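Local coordinates for protein glycerate dehydrogenase/glyoxylate reductase (Thermus thermophilus, PDB 2CUK) that probably reduces glyoxylate and hydroxypyruvate to the matching hydroxyacids with a nicotinamide cofactor, as a D-isomer specific 2-hydroxyacid dehydrogenase, at residues A[294-299]-A[305-310]; A[7-12]-A[70-75]; A[121-126]-A[134-139]; A[102-107]-A[160-165]; A[256-261]-A[275-280]. All coordinates share one frame; numbering follows the deposited sequence.

Contact 1 of 5, residues A[294-299]-A[305-310]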
# COMPACT_ATOMS: atom_id res chain seq x y z
N VAL A 294 -12.05 27.31 7.52
CA VAL A 294 -12.79 28.48 7.06
C VAL A 294 -14.09 28.64 7.84
O VAL A 294 -14.43 29.75 8.25
CB VAL A 294 -13.09 28.37 5.54
CG1 VAL A 294 -14.18 29.36 5.14
CG2 VAL A 294 -11.82 28.63 4.76
N GLU A 295 -14.81 27.55 8.04
CA GLU A 295 -16.07 27.58 8.78
C GLU A 295 -15.84 28.14 10.18
O GLU A 295 -16.51 29.08 10.61
CB GLU A 295 -16.67 26.18 8.88
CG GLU A 295 -17.99 26.12 9.63
CD GLU A 295 -19.09 26.94 8.96
OE1 GLU A 295 -19.40 26.65 7.79
OE2 GLU A 295 -19.63 27.87 9.60
N ASN A 296 -14.88 27.55 10.90
CA ASN A 296 -14.56 28.00 12.24
C ASN A 296 -14.20 29.49 12.28
O ASN A 296 -14.69 30.23 13.13
CB ASN A 296 -13.40 27.17 12.81
CG ASN A 296 -13.86 25.83 13.38
OD1 ASN A 296 -14.41 25.77 14.48
ND2 ASN A 296 -13.64 24.76 12.62
N LEU A 297 -13.34 29.92 11.36
CA LEU A 297 -12.93 31.32 11.33
C LEU A 297 -14.12 32.25 11.08
O LEU A 297 -14.30 33.22 11.81
CB LEU A 297 -11.85 31.54 10.26
CG LEU A 297 -11.25 32.95 10.15
CD1 LEU A 297 -9.83 32.87 9.64
CD2 LEU A 297 -12.11 33.81 9.23
N LEU A 298 -14.92 31.96 10.06
CA LEU A 298 -16.09 32.79 9.77
C LEU A 298 -17.04 32.82 10.96
O LEU A 298 -17.58 33.87 11.30
CB LEU A 298 -16.83 32.28 8.54
CG LEU A 298 -16.28 32.70 7.17
CD1 LEU A 298 -17.08 32.05 6.06
CD2 LEU A 298 -16.34 34.21 7.05
N ALA A 299 -17.23 31.67 11.59
CA ALA A 299 -18.11 31.57 12.75
C ALA A 299 -17.74 32.61 13.81
O ALA A 299 -18.59 33.37 14.27
CB ALA A 299 -18.05 30.17 13.34
N GLU A 305 -20.58 30.91 17.77
CA GLU A 305 -19.74 29.94 18.44
C GLU A 305 -19.23 28.96 17.39
O GLU A 305 -20.02 28.32 16.69
CB GLU A 305 -20.55 29.19 19.51
CG GLU A 305 -19.75 28.22 20.36
CD GLU A 305 -18.57 28.88 21.05
OE1 GLU A 305 -18.74 29.98 21.60
OE2 GLU A 305 -17.47 28.28 21.04
N PRO A 306 -17.90 28.84 17.25
CA PRO A 306 -17.32 27.93 16.26
C PRO A 306 -17.62 26.47 16.60
O PRO A 306 -17.76 26.11 17.77
CB PRO A 306 -15.83 28.25 16.33
CG PRO A 306 -15.65 28.59 17.77
CD PRO A 306 -16.85 29.47 18.07
N PRO A 307 -17.72 25.61 15.58
CA PRO A 307 -18.01 24.18 15.80
C PRO A 307 -16.87 23.34 16.40
O PRO A 307 -17.13 22.34 17.06
CB PRO A 307 -18.42 23.70 14.41
CG PRO A 307 -17.62 24.57 13.50
CD PRO A 307 -17.77 25.93 14.14
N ASN A 308 -15.62 23.74 16.18
CA ASN A 308 -14.50 22.96 16.71
C ASN A 308 -13.51 23.81 17.49
O ASN A 308 -12.33 23.90 17.13
CB ASN A 308 -13.78 22.25 15.56
CG ASN A 308 -14.73 21.63 14.56
OD1 ASN A 308 -14.89 22.12 13.45
ND2 ASN A 308 -15.38 20.54 14.96
N PRO A 309 -13.96 24.43 18.59
CA PRO A 309 -13.07 25.26 19.39
C PRO A 309 -12.11 24.48 20.29
O PRO A 309 -12.42 23.38 20.75
CB PRO A 309 -14.04 26.11 20.20
CG PRO A 309 -15.14 25.12 20.49
CD PRO A 309 -15.33 24.43 19.15
N VAL A 310 -10.93 25.06 20.50
CA VAL A 310 -9.90 24.50 21.35
C VAL A 310 -9.89 25.38 22.60
O VAL A 310 -9.68 24.91 23.71
CB VAL A 310 -8.52 24.56 20.68
CG1 VAL A 310 -7.45 24.05 21.63
CG2 VAL A 310 -8.53 23.73 19.40

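Contact 2 of 5, residues A[7-12]-A[70-75]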
# COMPACT_ATOMS: atom_id res chain seq x y z
N ARG A 7 0.00 29.44 4.44
CA ARG A 7 0.40 28.59 3.32
C ARG A 7 -0.72 28.49 2.29
O ARG A 7 -1.89 28.70 2.62
CB ARG A 7 0.74 27.18 3.80
CG ARG A 7 1.91 27.08 4.76
CD ARG A 7 3.24 27.42 4.09
NE ARG A 7 4.36 27.14 4.99
CZ ARG A 7 4.55 27.74 6.16
NH1 ARG A 7 3.69 28.67 6.58
NH2 ARG A 7 5.57 27.40 6.93
N THR A 8 -0.37 28.18 1.05
CA THR A 8 -1.37 28.02 0.01
C THR A 8 -2.14 26.73 0.29
O THR A 8 -1.55 25.74 0.72
CB THR A 8 -0.73 27.94 -1.38
OG1 THR A 8 0.31 26.96 -1.37
CG2 THR A 8 -0.15 29.29 -1.77
N LEU A 9 -3.44 26.75 0.06
CA LEU A 9 -4.28 25.59 0.32
C LEU A 9 -4.94 25.05 -0.94
O LEU A 9 -5.22 25.80 -1.88
CB LEU A 9 -5.38 25.95 1.33
CG LEU A 9 -4.94 26.62 2.64
CD1 LEU A 9 -6.18 26.91 3.48
CD2 LEU A 9 -3.97 25.73 3.40
N PRO A 10 -5.19 23.73 -0.98
CA PRO A 10 -5.82 23.10 -2.14
C PRO A 10 -7.33 23.35 -2.11
O PRO A 10 -7.92 23.45 -1.03
CB PRO A 10 -5.48 21.63 -1.94
CG PRO A 10 -5.58 21.49 -0.45
CD PRO A 10 -4.86 22.73 0.05
N GLY A 11 -7.94 23.44 -3.28
CA GLY A 11 -9.37 23.69 -3.34
C GLY A 11 -9.68 25.17 -3.27
O GLY A 11 -8.77 26.00 -3.19
N LYS A 12 -10.96 25.51 -3.29
CA LYS A 12 -11.38 26.91 -3.25
C LYS A 12 -12.16 27.29 -2.00
O LYS A 12 -12.97 28.21 -2.03
CB LYS A 12 -12.21 27.24 -4.50
CG LYS A 12 -11.39 27.32 -5.78
CD LYS A 12 -12.27 27.69 -6.97
CE LYS A 12 -11.44 28.05 -8.19
NZ LYS A 12 -10.57 29.25 -7.92
N ALA A 70 -7.73 29.90 13.44
CA ALA A 70 -8.34 28.69 12.92
C ALA A 70 -7.25 27.81 12.34
O ALA A 70 -6.85 27.97 11.18
CB ALA A 70 -9.38 29.03 11.85
N CYS A 71 -6.78 26.87 13.15
CA CYS A 71 -5.71 25.96 12.75
C CYS A 71 -6.05 25.03 11.61
O CYS A 71 -7.12 24.42 11.58
CB CYS A 71 -5.27 25.12 13.95
SG CYS A 71 -4.53 26.09 15.27
N TYR A 72 -5.12 24.92 10.67
CA TYR A 72 -5.27 24.03 9.53
C TYR A 72 -4.56 22.75 9.98
O TYR A 72 -3.50 22.40 9.46
CB TYR A 72 -4.57 24.62 8.30
CG TYR A 72 -4.76 23.81 7.03
CD1 TYR A 72 -6.00 23.72 6.41
CD2 TYR A 72 -3.69 23.10 6.47
CE1 TYR A 72 -6.19 22.94 5.26
CE2 TYR A 72 -3.87 22.31 5.32
CZ TYR A 72 -5.11 22.24 4.73
OH TYR A 72 -5.28 21.45 3.61
N SER A 73 -5.16 22.08 10.96
CA SER A 73 -4.62 20.84 11.52
C SER A 73 -5.47 20.40 12.71
O SER A 73 -6.30 21.17 13.21
CB SER A 73 -3.18 21.05 12.00
OG SER A 73 -3.10 22.08 12.97
N VAL A 74 -5.28 19.16 13.16
CA VAL A 74 -6.02 18.64 14.31
C VAL A 74 -5.21 18.96 15.57
O VAL A 74 -5.78 19.33 16.60
CB VAL A 74 -6.25 17.10 14.21
CG1 VAL A 74 -4.92 16.38 14.03
CG2 VAL A 74 -6.96 16.60 15.46
N GLY A 75 -3.89 18.83 15.47
CA GLY A 75 -3.04 19.13 16.60
C GLY A 75 -2.86 20.63 16.75
O GLY A 75 -2.98 21.37 15.76

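Contact 3 of 5, residues A[121-126]-A[134-139]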
# COMPACT_ATOMS: atom_id res chain seq x y z
N ALA A 121 9.83 -2.07 -6.35
CA ALA A 121 9.72 -1.05 -7.39
C ALA A 121 11.12 -0.61 -7.83
O ALA A 121 11.36 -0.38 -9.01
CB ALA A 121 8.93 0.15 -6.89
N ALA A 122 12.03 -0.50 -6.87
CA ALA A 122 13.40 -0.09 -7.18
C ALA A 122 14.09 -1.20 -7.98
O ALA A 122 14.83 -0.93 -8.93
CB ALA A 122 14.17 0.18 -5.90
N TYR A 123 13.84 -2.44 -7.58
CA TYR A 123 14.41 -3.62 -8.21
C TYR A 123 14.08 -3.64 -9.71
O TYR A 123 14.95 -3.91 -10.54
CB TYR A 123 13.84 -4.87 -7.53
CG TYR A 123 14.34 -6.21 -8.03
CD1 TYR A 123 15.46 -6.82 -7.47
CD2 TYR A 123 13.65 -6.90 -9.02
CE1 TYR A 123 15.88 -8.10 -7.87
CE2 TYR A 123 14.05 -8.18 -9.44
CZ TYR A 123 15.16 -8.77 -8.86
OH TYR A 123 15.53 -10.04 -9.26
N ALA A 124 12.84 -3.33 -10.05
CA ALA A 124 12.41 -3.30 -11.44
C ALA A 124 12.98 -2.07 -12.15
O ALA A 124 13.53 -2.17 -13.24
CB ALA A 124 10.89 -3.28 -11.52
N ARG A 125 12.85 -0.92 -11.50
CA ARG A 125 13.33 0.35 -12.04
C ARG A 125 14.82 0.35 -12.38
O ARG A 125 15.23 0.90 -13.40
CB ARG A 125 13.03 1.47 -11.05
CG ARG A 125 13.28 2.87 -11.59
CD ARG A 125 13.04 3.93 -10.51
NE ARG A 125 11.74 3.77 -9.86
CZ ARG A 125 11.58 3.46 -8.57
NH1 ARG A 125 12.64 3.28 -7.79
NH2 ARG A 125 10.37 3.34 -8.05
N ASP A 126 15.63 -0.28 -11.52
CA ASP A 126 17.08 -0.31 -11.73
C ASP A 126 17.56 -1.38 -12.70
O ASP A 126 18.77 -1.55 -12.89
CB ASP A 126 17.81 -0.48 -10.39
CG ASP A 126 17.42 0.58 -9.39
OD1 ASP A 126 17.06 1.70 -9.81
OD2 ASP A 126 17.48 0.30 -8.17
N PRO A 134 10.42 -18.26 -7.64
CA PRO A 134 9.75 -18.66 -6.40
C PRO A 134 10.28 -18.02 -5.11
O PRO A 134 9.55 -17.90 -4.12
CB PRO A 134 9.89 -20.18 -6.39
CG PRO A 134 9.91 -20.52 -7.86
CD PRO A 134 10.83 -19.44 -8.42
N GLU A 135 11.55 -17.62 -5.11
CA GLU A 135 12.14 -17.03 -3.92
C GLU A 135 12.47 -15.54 -4.04
O GLU A 135 13.19 -14.99 -3.21
CB GLU A 135 13.39 -17.82 -3.54
CG GLU A 135 13.13 -19.32 -3.36
CD GLU A 135 14.40 -20.13 -3.16
OE1 GLU A 135 15.28 -20.12 -4.06
OE2 GLU A 135 14.53 -20.80 -2.11
N LEU A 136 11.93 -14.89 -5.07
CA LEU A 136 12.18 -13.47 -5.28
C LEU A 136 11.31 -12.54 -4.44
O LEU A 136 10.08 -12.61 -4.48
CB LEU A 136 11.99 -13.11 -6.76
CG LEU A 136 12.06 -11.61 -7.09
CD1 LEU A 136 13.40 -11.04 -6.62
CD2 LEU A 136 11.88 -11.41 -8.59
N LEU A 137 11.97 -11.66 -3.68
CA LEU A 137 11.30 -10.67 -2.85
C LEU A 137 10.21 -11.21 -1.92
O LEU A 137 9.12 -10.64 -1.83
CB LEU A 137 10.73 -9.58 -3.75
CG LEU A 137 11.80 -8.74 -4.46
CD1 LEU A 137 11.18 -7.97 -5.61
CD2 LEU A 137 12.46 -7.81 -3.44
N LEU A 138 10.51 -12.31 -1.24
CA LEU A 138 9.54 -12.91 -0.32
C LEU A 138 9.30 -11.99 0.86
O LEU A 138 10.23 -11.48 1.48
CB LEU A 138 10.05 -14.27 0.17
CG LEU A 138 10.21 -15.35 -0.90
CD1 LEU A 138 10.79 -16.62 -0.27
CD2 LEU A 138 8.86 -15.64 -1.54
N GLY A 139 8.02 -11.76 1.18
CA GLY A 139 7.69 -10.91 2.30
C GLY A 139 6.92 -11.66 3.36
O GLY A 139 7.00 -12.89 3.45

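Contact 4 of 5, residues A[102-107]-A[160-165]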
# COMPACT_ATOMS: atom_id res chain seq x y z
N THR A 102 -5.14 9.20 7.18
CA THR A 102 -3.98 8.80 7.97
C THR A 102 -3.97 7.29 8.16
O THR A 102 -2.91 6.65 8.14
CB THR A 102 -4.00 9.47 9.35
OG1 THR A 102 -4.14 10.88 9.17
CG2 THR A 102 -2.71 9.17 10.13
N ALA A 103 -5.16 6.71 8.34
CA ALA A 103 -5.29 5.27 8.52
C ALA A 103 -4.89 4.58 7.23
O ALA A 103 -4.26 3.53 7.25
CB ALA A 103 -6.74 4.91 8.88
N ASP A 104 -5.27 5.19 6.11
CA ASP A 104 -4.99 4.58 4.81
C ASP A 104 -3.48 4.44 4.59
O ASP A 104 -2.98 3.42 4.14
CB ASP A 104 -5.58 5.48 3.72
CG ASP A 104 -7.07 5.22 3.60
OD1 ASP A 104 -7.54 4.24 4.20
OD2 ASP A 104 -7.75 5.98 2.92
N LEU A 105 -2.76 5.53 4.89
CA LEU A 105 -1.32 5.52 4.67
C LEU A 105 -0.60 4.64 5.69
O LEU A 105 0.46 4.07 5.42
CB LEU A 105 -0.80 6.95 4.77
CG LEU A 105 0.70 7.04 4.48
CD1 LEU A 105 1.00 7.50 3.05
CD2 LEU A 105 1.43 8.01 5.41
N THR A 106 -1.18 4.56 6.90
CA THR A 106 -0.63 3.61 7.86
C THR A 106 -0.62 2.21 7.26
O THR A 106 0.38 1.51 7.28
CB THR A 106 -1.47 3.64 9.14
OG1 THR A 106 -1.44 4.96 9.70
CG2 THR A 106 -0.90 2.65 10.17
N LEU A 107 -1.76 1.83 6.70
CA LEU A 107 -1.88 0.53 6.05
C LEU A 107 -0.96 0.43 4.84
O LEU A 107 -0.36 -0.61 4.61
CB LEU A 107 -3.33 0.28 5.62
CG LEU A 107 -4.16 -0.56 6.60
CD1 LEU A 107 -3.60 -1.96 6.65
CD2 LEU A 107 -4.16 0.08 7.99
N ALA A 160 -7.34 -0.50 12.84
CA ALA A 160 -7.76 -1.83 13.27
C ALA A 160 -8.82 -2.41 12.34
O ALA A 160 -8.78 -3.60 12.02
CB ALA A 160 -8.30 -1.77 14.70
N LYS A 161 -9.77 -1.59 11.91
CA LYS A 161 -10.82 -2.06 11.02
C LYS A 161 -10.23 -2.57 9.71
O LYS A 161 -10.61 -3.62 9.21
CB LYS A 161 -11.83 -0.95 10.73
CG LYS A 161 -12.82 -0.67 11.86
CD LYS A 161 -14.06 -1.57 11.77
CE LYS A 161 -13.74 -3.04 12.04
NZ LYS A 161 -14.91 -3.95 11.77
N ARG A 162 -9.29 -1.81 9.16
CA ARG A 162 -8.65 -2.21 7.92
C ARG A 162 -7.87 -3.49 8.12
O ARG A 162 -7.95 -4.42 7.32
CB ARG A 162 -7.72 -1.09 7.43
CG ARG A 162 -8.46 0.11 6.87
CD ARG A 162 -7.61 1.37 6.99
NE ARG A 162 -8.21 2.51 6.31
CZ ARG A 162 -9.29 3.16 6.72
NH1 ARG A 162 -9.91 2.80 7.84
NH2 ARG A 162 -9.76 4.17 6.00
N ALA A 163 -7.11 -3.54 9.21
CA ALA A 163 -6.29 -4.70 9.52
C ALA A 163 -7.10 -5.99 9.57
O ALA A 163 -6.66 -7.02 9.07
CB ALA A 163 -5.58 -4.48 10.85
N LEU A 164 -8.29 -5.93 10.17
CA LEU A 164 -9.14 -7.11 10.27
C LEU A 164 -9.47 -7.71 8.91
O LEU A 164 -9.57 -8.92 8.78
CB LEU A 164 -10.44 -6.79 11.01
CG LEU A 164 -10.34 -6.44 12.50
CD1 LEU A 164 -11.73 -6.08 13.02
CD2 LEU A 164 -9.77 -7.62 13.27
N ALA A 165 -9.63 -6.85 7.91
CA ALA A 165 -9.96 -7.30 6.56
C ALA A 165 -8.82 -8.06 5.89
O ALA A 165 -9.05 -8.80 4.94
CB ALA A 165 -10.39 -6.11 5.70

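Contact 5 of 5, residues A[256-261]-A[275-280]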
# COMPACT_ATOMS: atom_id res chain seq x y z
N ASP A 256 12.33 11.93 13.65
CA ASP A 256 12.99 12.79 14.62
C ASP A 256 14.50 12.69 14.37
O ASP A 256 15.10 11.64 14.62
CB ASP A 256 12.66 12.35 16.05
CG ASP A 256 13.20 13.32 17.10
OD1 ASP A 256 14.34 13.78 16.94
OD2 ASP A 256 12.48 13.61 18.08
N PRO A 257 15.12 13.77 13.89
CA PRO A 257 14.49 15.06 13.57
C PRO A 257 13.64 14.98 12.30
O PRO A 257 13.69 13.99 11.57
CB PRO A 257 15.69 15.98 13.40
CG PRO A 257 16.68 15.08 12.74
CD PRO A 257 16.55 13.80 13.55
N GLU A 258 12.87 16.03 12.06
CA GLU A 258 12.01 16.08 10.89
C GLU A 258 12.05 17.47 10.25
O GLU A 258 11.87 18.48 10.93
CB GLU A 258 10.58 15.74 11.30
CG GLU A 258 9.61 15.58 10.14
CD GLU A 258 8.21 15.25 10.61
OE1 GLU A 258 8.02 14.17 11.22
OE2 GLU A 258 7.29 16.06 10.37
N PRO A 259 12.32 17.53 8.94
CA PRO A 259 12.57 16.40 8.04
C PRO A 259 13.83 15.61 8.43
O PRO A 259 14.70 16.11 9.15
CB PRO A 259 12.74 17.07 6.68
CG PRO A 259 11.91 18.32 6.80
CD PRO A 259 12.26 18.80 8.18
N LEU A 260 13.91 14.37 7.96
CA LEU A 260 15.06 13.51 8.24
C LEU A 260 16.07 13.74 7.11
O LEU A 260 15.80 13.41 5.96
CB LEU A 260 14.64 12.04 8.26
CG LEU A 260 15.68 11.05 8.79
CD1 LEU A 260 15.79 11.17 10.31
CD2 LEU A 260 15.28 9.64 8.41
N PRO A 261 17.25 14.31 7.44
CA PRO A 261 18.32 14.60 6.48
C PRO A 261 18.65 13.43 5.56
O PRO A 261 18.70 12.28 5.99
CB PRO A 261 19.50 14.97 7.38
CG PRO A 261 18.82 15.61 8.55
CD PRO A 261 17.68 14.65 8.80
N THR A 275 8.30 8.05 4.52
CA THR A 275 7.53 8.96 3.68
C THR A 275 7.60 10.31 4.37
O THR A 275 7.66 10.39 5.60
CB THR A 275 6.07 8.48 3.48
OG1 THR A 275 5.49 8.14 4.74
CG2 THR A 275 6.04 7.26 2.57
N PRO A 276 7.60 11.40 3.59
CA PRO A 276 7.69 12.76 4.14
C PRO A 276 6.45 13.38 4.81
O PRO A 276 5.98 14.43 4.39
CB PRO A 276 8.16 13.57 2.93
CG PRO A 276 7.40 12.91 1.81
CD PRO A 276 7.54 11.43 2.12
N HIS A 277 5.96 12.73 5.86
CA HIS A 277 4.80 13.23 6.60
C HIS A 277 3.63 13.58 5.69
O HIS A 277 3.13 14.71 5.70
CB HIS A 277 5.22 14.47 7.41
CG HIS A 277 4.35 14.74 8.60
ND1 HIS A 277 4.55 15.83 9.43
CD2 HIS A 277 3.27 14.09 9.07
CE1 HIS A 277 3.61 15.83 10.36
NE2 HIS A 277 2.82 14.79 10.17
N ILE A 278 3.18 12.59 4.93
CA ILE A 278 2.08 12.78 4.01
C ILE A 278 0.84 12.01 4.45
O ILE A 278 -0.08 11.78 3.66
CB ILE A 278 2.48 12.34 2.59
CG1 ILE A 278 3.04 10.91 2.62
CG2 ILE A 278 3.50 13.30 2.03
CD1 ILE A 278 3.47 10.36 1.27
N GLY A 279 0.81 11.62 5.72
CA GLY A 279 -0.32 10.88 6.25
C GLY A 279 -1.70 11.42 5.89
O GLY A 279 -2.59 10.65 5.55
N SER A 280 -1.88 12.74 5.96
CA SER A 280 -3.18 13.34 5.65
C SER A 280 -3.25 13.89 4.24
O SER A 280 -4.20 14.59 3.89
CB SER A 280 -3.48 14.48 6.63
OG SER A 280 -2.57 15.56 6.44

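Contact 1 of 5, residues A[294-299]-A[305-310]
E305 meets the helix through its backbone: its carbonyl O lies near the CB of A299, while its carboxylate leaves to form a salt bridge with R90. P306 follows with its CA 3.8 Å from A299 CB, and the small alanine lets the chain run this close to the helix. The P306 ring also sets CB 3.4 Å from N296 OD1. P307 brings its CD up to that same oxygen and rests its CG against E295 CG at 4.2 Å; having no N-H, the prolines leave OD1 to the next residue. N308 takes it, its backbone N donating to N296 OD1 over 2.9 Å on a lone pair in the carbonyl plane. The return bond runs from N296 ND2 to N308 OD1 over 3.0 Å and is nearly straight at 168°. Asparagine suits position 296 because one amide both accepts and donates, and the ND2 bond lies close to its plane; ND2 also reaches V292 O, one turn earlier. The two amide planes stand 55° apart. The tail thus runs between contacts with helix 283-301 and with strand 90-92, N308 and V310 pairing with H93 and V91, while helix 15-19 packs on V294, L297 and L298.

Contact 2 of 5, residues A[7-12]-A[70-75]
L9 covers the ring of Y72 where two loops meet at the ends of strands 2-5 and 68-70, in the flavodoxin-like, five-stranded parallel sheet of the first domain. Strand 46-48 separates those two strands, so this contact joins loops that are not neighbours in the sheet, and it does so through side chains, their nearest CA atoms being 9.4 Å apart. Along the first loop, T8 comes first and ties it to the carboxylate of E135 of the second subunit. At L9 the touching branch is CD2, which stands over the middle of the Y72 ring, 3.8 Å from its centroid and only 6° off the normal, a CH-pi contact. CG lies anti to the carbonyl carbon (chi1 -52°), which carries the isobutyl group across to the ring. A branched aliphatic residue fits because one methyl can sit squarely on an aromatic face. The tyrosine under it is the centre of an inverse gamma turn, and with CG anti to the backbone N (chi1 -176°) its ring reaches out toward L9. P134 of the second subunit packs on both residues, while M289 and A290 of helix 283-301 touch the tyrosine from within the chain. P10, a rigid apolar residue, ends the contact beside the Y72 hydroxyl, which a hydrogen bond to the carbonyl O of R286 holds in place: P10 CD lies 3.8 Å from Y72 OH and P10 CG 4.1 Å.

Contact 3 of 5, residues A[121-126]-A[134-139]
The end of helix 117-125 and the loop that returns from it toward the Rossmann strand 146-150 meet through Y123, L136 and L137, in an excursion that reaches over to the second subunit. The meeting is one of packing, methyl groups against the ring and its hydroxyl. Y123 leaves the helix with CG anti to the backbone N (chi1 -179°), which points the ring at the loop, and L136 comes from the opposite direction. The leucine's CD1 reaches the phenol end, 3.5 Å from Y123 OH and 3.6 Å from CZ, while the other branch, CD2, lies 4.0 Å from CE2. Both methyls of the fork lie to the same side of the ring plane, by its hydroxyl end, an oblique approach that suits a long flat residue bridging a wide backbone gap. With an alanine here, L136 would probably lose its main partner across this contact, and a gap is likely to open between helix and loop. L128 and W129 of the intervening loop also pack on the tyrosine. On the loop side, L137 has left-handed backbone angles (51/46°), which turn the chain so that consecutive leucines can both face the helix. L137 also touches P276 of the second subunit, and L138 packs on R286 there. Nearer the root of the tyrosine ring, L137 CD1 lies 4.3 Å from Y123 CD2.

Contact 4 of 5, residues A[102-107]-A[160-165]
The guanidinium of R162 has the methyl of A103 over the centre of one face, CB 3.8 Å from CZ, and the carboxylate of D104 at its edge. A side-on grip results, both bonds ending on one oxygen: NE reaches D104 OD1 over 2.8 Å, nearly along the C-O axis, and NH2 reaches it over 2.9 Å from above the carboxylate plane. Both bonds are bent, since one oxygen serves two donors, and the two planes lie 47° apart. Arginine suits the place because its other N-H groups have partners, NH2 with E100 and NH1 with A158 O, while the second oxygen of D104 bonds to Q143 of the second subunit. Buried, the arginine's charge is probably well compensated by two close carboxylates. The arginine's aliphatic part, extended from CG to NE, lies against L107, whose CG is 3.7 Å from R162 CB. A103, being small, lets the guanidinium lie flat. The axes of segments 102-107 and 160-165 pass 10.1 Å apart, crossing at -41°. Helix 154-165 follows strand 146-150 and a glycine-rich turn, as the first helix of a Rossmann fold does, and the contact lays helix 99-114 beside it at the subunit interface.

Contact 5 of 5, residues A[256-261]-A[275-280]
H277 has left-handed backbone angles directly after an inverse gamma turn centred on P276, and it faces E258, which lies between two prolines, P257 and P259, each preceded by a cis peptide bond. The turn is closed by the bond from H277 N to T275 O at 2.9 Å. The cis bonds bend the chain before and after E258, whose side chain points toward the histidine. That side chain is fully extended, with CG anti to the backbone N (chi1 -172°), the length a glutamate needs to cross between these loops. OE2 then comes within 2.9 Å of H277 ND1, and it lies 3.7 Å from CG and from CE1 of the same ring. The carboxylate and imidazole planes are steeply inclined, 69° apart. The other oxygen, OE1, accepts from the backbone N of T255, which holds the carboxylate in place. Around the histidine, D253 and V254 touch the side chain, and D253 also takes bonds from T275, I278 and G279. The second subunit adds W132, whose ring meets that of H277 at about 60°, and W129, which packs on E258. A phenylalanine in place of H277 would probably leave E258 OE2 against ring carbon, with no nitrogen to meet it. NE2 lies on the side of the ring away from E258. The closeness of this glutamate and histidine is consistent with the acid-base pair known in D-2-hydroxyacid dehydrogenases; if they play that part, the carboxylate would probably orient the imidazole toward the substrate.

Contacts 2 and 4 are buried, contacts 1 and 3 partly so, and contact 5 lies at the surface, though close to the centre of the chain. Contacts 1 and 2 share the first domain and touch through L297 and A70; one uses paired amides, the other a methyl over a ring. Contacts 4 and 5 belong to the second domain and also touch, L105 packing on G279 and I278, so a buried, charged helix pair backs a loop that carries a polar pair. Contact 3 is about 49 Å from contact 1, centre to centre, and rests on leucine methyls packed against a tyrosine. All except contact 1 are reached by the second subunit.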